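Local coordinates for protein fasciclin-1 (Drosophila melanogaster, PDB 1O70) that acts as a neural cell adhesion molecule, held at the membrane by a probable GPI anchor, this chain comprising its third and fourth FAS1 domains, at residues Y242-L247 against I286-P291. Sequence-based numbering, arbitrary orientation.
Sequences YTMKDL and INVYRP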
loop_
_atom_site.group_PDB
_atom_site.type_symbol
_atom_site.label_atom_id
_atom_site.label_comp_id
_atom_site.label_asym_id
_atom_site.label_seq_id
_atom_site.Cartn_x
_atom_site.Cartn_y
_atom_site.Cartn_z
ATOM N N TYR A 242 -3.129 2.293 -13.108
ATOM C CA TYR A 242 -2.718 0.953 -13.461
ATOM C C TYR A 242 -2.405 0.102 -12.248
ATOM O O TYR A 242 -1.575 0.476 -11.418
ATOM C CB TYR A 242 -1.509 1.028 -14.389
ATOM C CG TYR A 242 -1.788 1.822 -15.646
ATOM C CD1 TYR A 242 -1.819 3.217 -15.627
ATOM C CD2 TYR A 242 -2.066 1.171 -16.850
ATOM C CE1 TYR A 242 -2.122 3.941 -16.778
ATOM C CE2 TYR A 242 -2.370 1.885 -18.003
ATOM C CZ TYR A 242 -2.396 3.268 -17.961
ATOM O OH TYR A 242 -2.700 3.971 -19.102
ATOM N N THR A 243 -3.087 -1.029 -12.118
ATOM C CA THR A 243 -2.794 -1.907 -11.001
ATOM C C THR A 243 -1.632 -2.756 -11.477
ATOM O O THR A 243 -1.396 -2.890 -12.684
ATOM C CB THR A 243 -3.971 -2.839 -10.620
ATOM O OG1 THR A 243 -4.230 -3.764 -11.686
ATOM C CG2 THR A 243 -5.218 -2.027 -10.333
ATOM N N MET A 244 -0.898 -3.318 -10.533
ATOM C CA MET A 244 0.240 -4.128 -10.892
ATOM C C MET A 244 -0.255 -5.264 -11.798
ATOM O O MET A 244 0.455 -5.696 -12.705
ATOM C CB MET A 244 0.923 -4.648 -9.622
ATOM C CG MET A 244 2.397 -4.936 -9.762
ATOM S SD MET A 244 3.375 -3.648 -10.528
ATOM C CE MET A 244 3.752 -2.600 -9.192
ATOM N N LYS A 245 -1.489 -5.712 -11.579
ATOM C CA LYS A 245 -2.069 -6.786 -12.385
ATOM C C LYS A 245 -2.348 -6.298 -13.802
ATOM O O LYS A 245 -2.420 -7.097 -14.734
ATOM C CB LYS A 245 -3.365 -7.289 -11.748
ATOM C CG LYS A 245 -3.684 -8.737 -12.041
ATOM C CD LYS A 245 -4.899 -9.184 -11.259
ATOM C CE LYS A 245 -5.228 -10.646 -11.532
ATOM N NZ LYS A 245 -6.520 -11.062 -10.902
ATOM N N ASP A 246 -2.515 -4.987 -13.967
ATOM C CA ASP A 246 -2.753 -4.433 -15.298
ATOM C C ASP A 246 -1.438 -4.435 -16.061
ATOM O O ASP A 246 -1.375 -4.885 -17.201
ATOM C CB ASP A 246 -3.272 -2.989 -15.239
ATOM C CG ASP A 246 -4.675 -2.881 -14.666
ATOM O OD1 ASP A 246 -5.447 -3.865 -14.744
ATOM O OD2 ASP A 246 -5.015 -1.791 -14.159
ATOM N N LEU A 247 -0.386 -3.938 -15.420
ATOM C CA LEU A 247 0.923 -3.872 -16.051
ATOM C C LEU A 247 1.373 -5.255 -16.515
ATOM O O LEU A 247 1.998 -5.393 -17.565
ATOM C CB LEU A 247 1.943 -3.285 -15.073
ATOM C CG LEU A 247 1.506 -1.962 -14.441
ATOM C CD1 LEU A 247 2.554 -1.500 -13.449
ATOM C CD2 LEU A 247 1.289 -0.910 -15.526
ATOM N N ILE A 286 13.860 -4.391 -10.605
ATOM C CA ILE A 286 13.474 -3.910 -9.289
ATOM C C ILE A 286 12.211 -4.600 -8.772
ATOM O O ILE A 286 11.182 -4.634 -9.451
ATOM C CB ILE A 286 13.207 -2.377 -9.298
ATOM C CG1 ILE A 286 14.490 -1.602 -9.598
ATOM C CG2 ILE A 286 12.656 -1.932 -7.940
ATOM C CD1 ILE A 286 14.780 -1.404 -11.058
ATOM N N ASN A 287 12.288 -5.127 -7.553
ATOM C CA ASN A 287 11.142 -5.796 -6.956
ATOM C C ASN A 287 10.138 -4.775 -6.449
ATOM O O ASN A 287 10.513 -3.738 -5.891
ATOM C CB ASN A 287 11.568 -6.683 -5.783
ATOM C CG ASN A 287 12.350 -7.903 -6.222
ATOM O OD1 ASN A 287 12.221 -8.376 -7.356
ATOM N ND2 ASN A 287 13.148 -8.442 -5.312
ATOM N N VAL A 288 8.859 -5.064 -6.664
ATOM C CA VAL A 288 7.794 -4.195 -6.193
ATOM C C VAL A 288 7.486 -4.665 -4.765
ATOM O O VAL A 288 6.879 -5.713 -4.571
ATOM C CB VAL A 288 6.530 -4.333 -7.088
ATOM C CG1 VAL A 288 5.444 -3.383 -6.607
ATOM C CG2 VAL A 288 6.877 -4.044 -8.536
ATOM N N TYR A 289 7.925 -3.894 -3.773
ATOM C CA TYR A 289 7.728 -4.241 -2.366
ATOM C C TYR A 289 6.272 -4.171 -1.894
ATOM O O TYR A 289 5.790 -5.079 -1.224
ATOM C CB TYR A 289 8.603 -3.346 -1.486
ATOM C CG TYR A 289 8.564 -3.707 -0.027
ATOM C CD1 TYR A 289 9.018 -4.949 0.417
ATOM C CD2 TYR A 289 8.055 -2.814 0.914
ATOM C CE1 TYR A 289 8.965 -5.298 1.769
ATOM C CE2 TYR A 289 7.999 -3.153 2.269
ATOM C CZ TYR A 289 8.454 -4.397 2.687
ATOM O OH TYR A 289 8.389 -4.739 4.021
ATOM N N ARG A 290 5.578 -3.086 -2.210
ATOM C CA ARG A 290 4.171 -2.961 -1.842
ATOM C C ARG A 290 3.432 -2.586 -3.119
ATOM O O ARG A 290 3.471 -1.432 -3.567
ATOM C CB ARG A 290 3.963 -1.864 -0.794
ATOM C CG ARG A 290 4.284 -2.268 0.634
ATOM C CD ARG A 290 4.327 -1.057 1.526
ATOM N NE ARG A 290 3.066 -0.322 1.511
ATOM C CZ ARG A 290 2.958 0.954 1.864
ATOM N NH1 ARG A 290 4.041 1.629 2.251
ATOM N NH2 ARG A 290 1.771 1.549 1.830
ATOM N N PRO A 291 2.787 -3.567 -3.748
ATOM C CA PRO A 291 2.060 -3.252 -4.973
ATOM C C PRO A 291 0.655 -2.766 -4.674
ATOM O O PRO A 291 0.081 -3.060 -3.624
ATOM C CB PRO A 291 2.020 -4.587 -5.686
ATOM C CG PRO A 291 1.833 -5.530 -4.535
ATOM C CD PRO A 291 2.887 -5.024 -3.561
#
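In the fourth FAS1 domain the first turn of helix 244-253 packs through Met244 against Val288 and Pro291, which flank the classic beta bulge of strand 284-295, where Tyr289 and Arg290 both face Val302. The contact is wholly apolar, with no hydrogen bond between the two segments. Met244 starts with CG anti to its own nitrogen (chi1 -153°), then bends at both following torsions, which brings the thioether end to Val288. There the two side chains meet tip to tip, and SD of Met244 lies 4.0 Å from CG2 of Val288; the exact placement of CE against the valine methyls is doubtful. Nearer the helix, CB and CG of Met244 each sit 4.1 Å from CB of Pro291, the two side chains crossing at roughly a right angle. With an alanine at Met244 the chain would end at CB, which would probably open a gap beside Val288 and leave Pro291 with little more than a CB contact. Tyr277 and His301, on the flanking strands, also touch Met244. The helix starts with a capping box: Thr243 N donates to Asp246 OD2 at 2.9 Å, reaching the oxygen from above the carboxylate plane, and Asp246 N returns a weak bond to Thr243 OG1 at 3.1 Å. The side chains of Met244, Val288 and Pro291 thus meet by apolar contact alone in this buried seam, while the hydrogen bond from Met244 N to Asp292 OD1 adds a polar tie between the helix start and the strand just beyond the bulge.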